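NanS-p (Escherichia phage vB_EcoP_24B, PDB 6YP6) is a phage carbohydrate esterase, probably acting on acetylated sialic acids, of which the modelled part is a beta-sandwich that probably binds carbohydrate. Local coordinates at residues Val43-Glu48 and Ser52-Glu57; Ser187-Ala190 and Leu194-Thr197. All coordinates share one frame; numbering follows the deposited sequence. Where two conformers were deposited one is given.

Interaction 1 comes first along the chain and closes before interaction 2 opens; their centres lie about 13 Å apart. Interaction 1 spans the two antiparallel sheets of the fold, with strand 41-46 in one and strand 55-59 in the other. Interaction 2 fastens the loop 187-190 onto strand 193-197, which is the direct neighbour of strand 55-59. The two therefore meet: W54 O is 2.8 Å from T197 OG1, and L56 N is 2.8 Å from V196 O, both probable hydrogen bonds. Together they pack against opposite surfaces of one sheet, interaction 1 on the side facing the other sheet and interaction 2 on the side turned away from it.

Interaction 1 of 2, residues Val43-Glu48 and Ser52-Glu57; sequences VKLTKE and SSWVLE
The W54 indole carries L45 on one face. The methyl CD1 of L45 stands 3.8 Å from the centroid of the six-membered ring, only 21° off its normal, which makes this a CH-pi contact, and it comes nearest at CH2 (3.6 Å). On the same face L45 CB lies nearer the rim, above CE2 and CZ2. The edge of the indole is used too. K47 CG lies close to the ring plane beside CD1, while the carbonyl T46 O approaches that same carbon obliquely. In plane at the pyrrole nitrogen is a water that accepts the N-H of W54 NE1 at 3.0 Å and lies 2.9 Å from L45 O, to which it can donate, though other acceptors compete for its protons. The only N-H of the indole thus has a partner, and the water can link it to the backbone of strand 41-46. With CG of W54 set between the backbone N and the carbonyl carbon (chi1 55°), the indole reaches across to strand 41-46. L56 adds to the apolar patch, its CD1 meeting L45 CD1 at 3.9 Å.

Near the turn, K47 lays its CB 3.9 Å from S52 O. Its chain bends at chi2 and again at chi4, and the ammonium ends in a salt bridge to D198 rather than on the facing segment. D198 also takes hydrogen bonds from S53 OG and W54 N, so a single carboxylate serves both sides of the connection and steadies the backbone from which the indole projects. Two strands from different sheets, joined by a short turn and packed through their inward side chains, form a beta-arch, here closing one end of the sandwich with L45, W54 and L56 in its interior.

Interaction 2 of 2, residues Ser187-Ala190 and Leu194-Thr197; sequences SAFA and LHVT
F189 is the first residue of the loop to meet H195, and it does so with its CB before its ring. That methylene rests over the middle of the imidazole, 3.6 Å from the ring centroid and nearly along the ring normal, a clear CH-pi contact. CG of F189 is anti to the carbonyl carbon (chi1 -60°), which swings the phenyl beyond the imidazole towards T197. CD1 passes 3.8 Å from H195 ND1, and the two rings end up oblique to each other with their centroids 5.2 Å apart, neither stacked nor edge-to-face. Farther out, CE1 only just meets the methyl of T197, at 4.5 Å from CG2.

One residue on, A190 turns its carbonyl to the edge of the same imidazole. H195 NE2 donates to A190 O at 2.9 Å, almost straight at 167°. The oxygen lies close to the ring plane, and the donor comes in on a lone pair in the carbonyl plane, with a C=O...N angle of 130°. The imidazole is thus pressed on one face by F189 and gripped at its edge by A190, which should fix its rotation and favour the form with a proton on NE2. The methyl of A190 adds a looser touch, CB standing 4.1 Å from H195 CE1.

H195 and T197 project from the side of strand 193-197 that faces the loop, while L194 and V196 point away from it. The strand is hydrogen-bonded to strand 55-59 on one flank and to strand 88-95 on the other. F189 stacks on Y93 and touches P95, both of strand 88-95; T197 lies beside V55 of strand 55-59. The loop that follows strand 174-180 is in this way laid across the outer surface of the seven-stranded sheet, over two of its adjacent strands.

Interaction 1 of 2, residues Val43-Glu48 and Ser52-Glu57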
ATOM      1  N   VAL A  43       8.106  -2.037  12.565  1.00  9.30           N
ATOM      2  CA  VAL A  43       8.740  -0.738  12.363  1.00  9.17           C
ATOM      3  C   VAL A  43       7.675   0.338  12.500  1.00  8.87           C
ATOM      4  O   VAL A  43       6.612   0.262  11.878  1.00  8.75           O
ATOM      5  CB  VAL A  43       9.553  -0.656  11.060  1.00  9.84           C
ATOM      6  CG1 VAL A  43       8.665  -0.665   9.830  1.00 10.00           C
ATOM      7  CG2 VAL A  43      10.453   0.596  11.073  1.00 10.42           C
ATOM      8  N   LYS A  44       7.939   1.301  13.361  1.00  8.95           N
ATOM      9  CA  LYS A  44       7.028   2.392  13.661  1.00  9.36           C
ATOM     10  C   LYS A  44       7.417   3.595  12.820  1.00  8.96           C
ATOM     11  O   LYS A  44       8.556   4.073  12.890  1.00  9.66           O
ATOM     12  CB  LYS A  44       7.122   2.725  15.144  1.00 11.03           C
ATOM     13  CG  LYS A  44       6.293   3.912  15.600  1.00 13.53           C
ATOM     14  CD  LYS A  44       6.402   4.070  17.123  1.00 16.28           C
ATOM     15  CE  LYS A  44       5.850   5.392  17.627  1.00 18.14           C
ATOM     16  NZ  LYS A  44       6.072   5.566  19.092  1.00 19.54           N
ATOM     17  N   LEU A  45       6.467   4.077  12.033  1.00  8.85           N
ATOM     18  CA  LEU A  45       6.680   5.164  11.091  1.00  9.38           C
ATOM     19  C   LEU A  45       5.936   6.395  11.583  1.00  9.88           C
ATOM     20  O   LEU A  45       4.717   6.369  11.795  1.00  9.88           O
ATOM     21  CB  LEU A  45       6.201   4.764   9.697  1.00  9.66           C
ATOM     22  CG  LEU A  45       6.819   3.455   9.171  1.00 11.43           C
ATOM     23  CD1 LEU A  45       6.219   3.114   7.822  1.00 11.97           C
ATOM     24  CD2 LEU A  45       8.310   3.513   9.065  1.00 12.40           C
ATOM     25  N   THR A  46       6.693   7.467  11.774  1.00 10.59           N
ATOM     26  CA  THR A  46       6.189   8.739  12.247  1.00 12.02           C
ATOM     27  C   THR A  46       6.912   9.853  11.503  1.00 12.29           C
ATOM     28  O   THR A  46       7.864   9.623  10.752  1.00 12.60           O
ATOM     29  CB  THR A  46       6.456   8.934  13.753  1.00 13.53           C
ATOM     30  OG1 THR A  46       7.869   8.889  14.012  1.00 14.02           O
ATOM     31  CG2 THR A  46       5.734   7.881  14.582  1.00 14.38           C
ATOM     32  N   LYS A  47       6.456  11.079  11.734  1.00 13.61           N
ATOM     33  CA  LYS A  47       7.154  12.263  11.250  0.50 14.54           C
ATOM     34  C   LYS A  47       6.782  13.436  12.150  1.00 15.58           C
ATOM     35  O   LYS A  47       5.866  13.352  12.969  1.00 16.41           O
ATOM     36  CB  LYS A  47       6.867  12.534   9.763  0.50 14.80           C
ATOM     37  CG  LYS A  47       5.395  12.515   9.336  0.50 14.61           C
ATOM     38  CD  LYS A  47       4.686  13.823   9.666  0.50 14.46           C
ATOM     39  CE  LYS A  47       3.216  13.793   9.254  0.50 14.02           C
ATOM     40  NZ  LYS A  47       3.011  14.000   7.807  0.50 13.95           N
ATOM     41  N   GLU A  48       7.504  14.535  11.985  1.00 17.81           N
ATOM     42  CA  GLU A  48       7.164  15.770  12.682  1.00 20.39           C
ATOM     43  C   GLU A  48       6.070  16.480  11.888  1.00 20.05           C
ATOM     44  O   GLU A  48       6.276  16.832  10.723  1.00 19.00           O
ATOM     45  CB  GLU A  48       8.395  16.663  12.809  1.00 23.57           C
ATOM     46  CG  GLU A  48       9.500  16.106  13.700  1.00 26.90           C
ATOM     47  CD  GLU A  48       9.065  15.923  15.144  1.00 29.70           C
ATOM     48  OE1 GLU A  48       8.075  16.564  15.558  1.00 30.74           O
ATOM     49  OE2 GLU A  48       9.714  15.135  15.865  1.00 30.85           O
ATOM     50  N   SER A  52       8.137  17.131   6.151  0.50 18.12           N
ATOM     51  CA  SER A  52       7.876  16.295   4.988  0.50 16.89           C
ATOM     52  C   SER A  52       7.177  14.997   5.377  0.50 15.16           C
ATOM     53  O   SER A  52       7.485  14.378   6.398  0.50 15.17           O
ATOM     54  CB  SER A  52       9.188  15.970   4.268  0.50 17.68           C
ATOM     55  OG  SER A  52       9.660  17.079   3.519  0.50 18.23           O
ATOM     56  N   SER A  53       6.208  14.614   4.555  1.00 13.22           N
ATOM     57  CA  SER A  53       5.648  13.272   4.592  0.63 11.94           C
ATOM     58  C   SER A  53       6.755  12.240   4.450  1.00 11.53           C
ATOM     59  O   SER A  53       7.752  12.467   3.760  1.00 13.13           O
ATOM     60  CB  SER A  53       4.669  13.199   3.416  0.63 12.62           C
ATOM     61  OG  SER A  53       4.204  11.906   3.171  0.63 12.83           O
ATOM     62  N   TRP A  54       6.595  11.104   5.115  1.00 11.00           N
ATOM     63  CA  TRP A  54       7.568  10.042   4.930  1.00 11.21           C
ATOM     64  C   TRP A  54       7.215   9.218   3.701  1.00 10.26           C
ATOM     65  O   TRP A  54       6.052   9.090   3.314  1.00  8.72           O
ATOM     66  CB  TRP A  54       7.715   9.133   6.151  1.00 12.15           C
ATOM     67  CG  TRP A  54       6.482   8.494   6.674  1.00 11.86           C
ATOM     68  CD1 TRP A  54       5.768   8.914   7.740  1.00 12.97           C
ATOM     69  CD2 TRP A  54       5.829   7.302   6.191  1.00 10.08           C
ATOM     70  NE1 TRP A  54       4.704   8.088   7.956  1.00 12.38           N
ATOM     71  CE2 TRP A  54       4.719   7.083   7.022  1.00 11.19           C
ATOM     72  CE3 TRP A  54       6.080   6.407   5.141  1.00  9.00           C
ATOM     73  CZ2 TRP A  54       3.846   6.024   6.829  1.00 11.32           C
ATOM     74  CZ3 TRP A  54       5.209   5.344   4.952  1.00  9.13           C
ATOM     75  CH2 TRP A  54       4.102   5.163   5.794  1.00 10.27           C
ATOM     76  N   VAL A  55       8.255   8.678   3.075  1.00 10.59           N
ATOM     77  CA  VAL A  55       8.117   7.854   1.882  1.00 11.07           C
ATOM     78  C   VAL A  55       9.114   6.710   1.961  1.00 10.84           C
ATOM     79  O   VAL A  55      10.304   6.930   2.200  1.00 13.32           O
ATOM     80  CB  VAL A  55       8.368   8.643   0.578  1.00 13.25           C
ATOM     81  CG1 VAL A  55       8.106   7.739  -0.635  1.00 14.64           C
ATOM     82  CG2 VAL A  55       7.514   9.880   0.497  1.00 13.51           C
ATOM     83  N   LEU A  56       8.631   5.500   1.731  1.00  8.86           N
ATOM     84  CA  LEU A  56       9.452   4.321   1.532  1.00  8.67           C
ATOM     85  C   LEU A  56       9.303   3.902   0.081  1.00  8.68           C
ATOM     86  O   LEU A  56       8.194   3.901  -0.444  1.00 10.35           O
ATOM     87  CB  LEU A  56       8.969   3.171   2.412  1.00  9.69           C
ATOM     88  CG  LEU A  56       8.752   3.505   3.884  1.00 11.84           C
ATOM     89  CD1 LEU A  56       8.208   2.269   4.586  1.00 12.95           C
ATOM     90  CD2 LEU A  56      10.013   3.990   4.555  1.00 13.36           C
ATOM     91  N   GLU A  57      10.404   3.541  -0.570  1.00  8.28           N
ATOM     92  CA  GLU A  57      10.367   3.164  -1.975  1.00  8.98           C
ATOM     93  C   GLU A  57      11.172   1.900  -2.220  1.00  7.61           C
ATOM     94  O   GLU A  57      12.250   1.711  -1.645  1.00  8.42           O
ATOM     95  CB  GLU A  57      10.936   4.271  -2.898  1.00 11.79           C
ATOM     96  CG  GLU A  57      10.224   5.593  -2.768  1.00 14.35           C
ATOM     97  CD  GLU A  57      10.909   6.719  -3.507  1.00 17.49           C
ATOM     98  OE1 GLU A  57      11.619   6.454  -4.492  1.00 17.91           O
ATOM     99  OE2 GLU A  57      10.720   7.886  -3.111  1.00 19.67           O
TER
HETATM  100  O   HOH W   1       3.113   8.378  10.424  1.00 19.41           O

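Interaction 2 of 2, residues Ser187-Ala190 and Leu194-Thr197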
ATOM      1  N   SER A 187       0.366  11.237 -10.506  1.00 16.48           N
ATOM      2  CA  SER A 187       1.443  11.452 -11.462  1.00 17.58           C
ATOM      3  C   SER A 187       2.771  11.800 -10.823  1.00 17.20           C
ATOM      4  O   SER A 187       3.774  11.782 -11.533  1.00 16.88           O
ATOM      5  CB  SER A 187       1.078  12.592 -12.420  1.00 19.31           C
ATOM      6  OG  SER A 187       0.861  13.788 -11.692  1.00 20.62           O
ATOM      7  N   ALA A 188       2.823  12.116  -9.531  1.00 17.83           N
ATOM      8  CA  ALA A 188       3.998  12.732  -8.927  1.00 18.35           C
ATOM      9  C   ALA A 188       5.056  11.733  -8.483  1.00 17.76           C
ATOM     10  O   ALA A 188       6.102  12.151  -7.979  1.00 19.36           O
ATOM     11  CB  ALA A 188       3.587  13.572  -7.711  1.00 19.23           C
ATOM     12  N   PHE A 189       4.821  10.433  -8.644  1.00 15.81           N
ATOM     13  CA  PHE A 189       5.717   9.410  -8.120  1.00 14.95           C
ATOM     14  C   PHE A 189       6.448   8.708  -9.253  1.00 15.09           C
ATOM     15  O   PHE A 189       5.871   8.432 -10.312  1.00 15.85           O
ATOM     16  CB  PHE A 189       4.948   8.410  -7.252  1.00 14.66           C
ATOM     17  CG  PHE A 189       4.285   9.054  -6.077  1.00 15.38           C
ATOM     18  CD1 PHE A 189       4.974   9.240  -4.884  1.00 16.35           C
ATOM     19  CD2 PHE A 189       2.990   9.523  -6.174  1.00 16.46           C
ATOM     20  CE1 PHE A 189       4.379   9.858  -3.813  1.00 17.03           C
ATOM     21  CE2 PHE A 189       2.384  10.148  -5.097  1.00 17.29           C
ATOM     22  CZ  PHE A 189       3.082  10.317  -3.917  1.00 17.39           C
ATOM     23  N   ALA A 190       7.716   8.390  -9.003  1.00 14.80           N
ATOM     24  CA  ALA A 190       8.574   7.839 -10.041  1.00 15.02           C
ATOM     25  C   ALA A 190       8.076   6.481 -10.532  1.00 13.59           C
ATOM     26  O   ALA A 190       7.643   5.623  -9.755  1.00 13.22           O
ATOM     27  CB  ALA A 190       9.999   7.696  -9.508  1.00 16.24           C
ATOM     28  N   LEU A 194       7.471   0.947  -6.150  1.00  6.89           N
ATOM     29  CA  LEU A 194       6.416   0.965  -5.154  1.00  7.13           C
ATOM     30  C   LEU A 194       6.758   2.039  -4.133  1.00  7.31           C
ATOM     31  O   LEU A 194       7.852   2.044  -3.570  1.00  8.70           O
ATOM     32  CB  LEU A 194       6.301  -0.394  -4.469  1.00  7.53           C
ATOM     33  CG  LEU A 194       5.257  -0.469  -3.356  1.00  8.01           C
ATOM     34  CD1 LEU A 194       3.844  -0.266  -3.894  1.00  8.67           C
ATOM     35  CD2 LEU A 194       5.361  -1.802  -2.628  1.00  9.30           C
ATOM     36  N   HIS A 195       5.820   2.962  -3.929  1.00  7.25           N
ATOM     37  CA  HIS A 195       5.953   4.070  -2.996  1.00  7.88           C
ATOM     38  C   HIS A 195       4.920   3.899  -1.896  1.00  8.14           C
ATOM     39  O   HIS A 195       3.729   3.747  -2.174  1.00  9.73           O
ATOM     40  CB  HIS A 195       5.663   5.390  -3.671  1.00  9.08           C
ATOM     41  CG  HIS A 195       6.469   5.642  -4.876  1.00 10.93           C
ATOM     42  ND1 HIS A 195       7.551   6.492  -4.890  1.00 12.78           N
ATOM     43  CD2 HIS A 195       6.335   5.158  -6.127  1.00 11.42           C
ATOM     44  CE1 HIS A 195       8.055   6.516  -6.110  1.00 12.75           C
ATOM     45  NE2 HIS A 195       7.334   5.713  -6.879  1.00 12.55           N
ATOM     46  N   VAL A 196       5.385   3.910  -0.658  1.00  7.53           N
ATOM     47  CA  VAL A 196       4.517   3.840   0.508  1.00  7.25           C
ATOM     48  C   VAL A 196       4.730   5.138   1.274  1.00  7.34           C
ATOM     49  O   VAL A 196       5.870   5.510   1.557  1.00  8.44           O
ATOM     50  CB  VAL A 196       4.858   2.621   1.380  1.00  8.45           C
ATOM     51  CG1 VAL A 196       3.822   2.456   2.468  1.00  8.89           C
ATOM     52  CG2 VAL A 196       4.951   1.368   0.527  1.00  9.55           C
ATOM     53  N   THR A 197       3.650   5.852   1.577  1.00  7.00           N
ATOM     54  CA  THR A 197       3.799   7.199   2.122  1.00  6.85           C
ATOM     55  C   THR A 197       2.617   7.562   2.996  1.00  6.52           C
ATOM     56  O   THR A 197       1.518   7.070   2.776  1.00  6.82           O
ATOM     57  CB  THR A 197       3.934   8.215   0.963  1.00  7.46           C
ATOM     58  OG1 THR A 197       4.045   9.541   1.484  1.00  7.90           O
ATOM     59  CG2 THR A 197       2.740   8.171   0.016  1.00  8.61           C
TER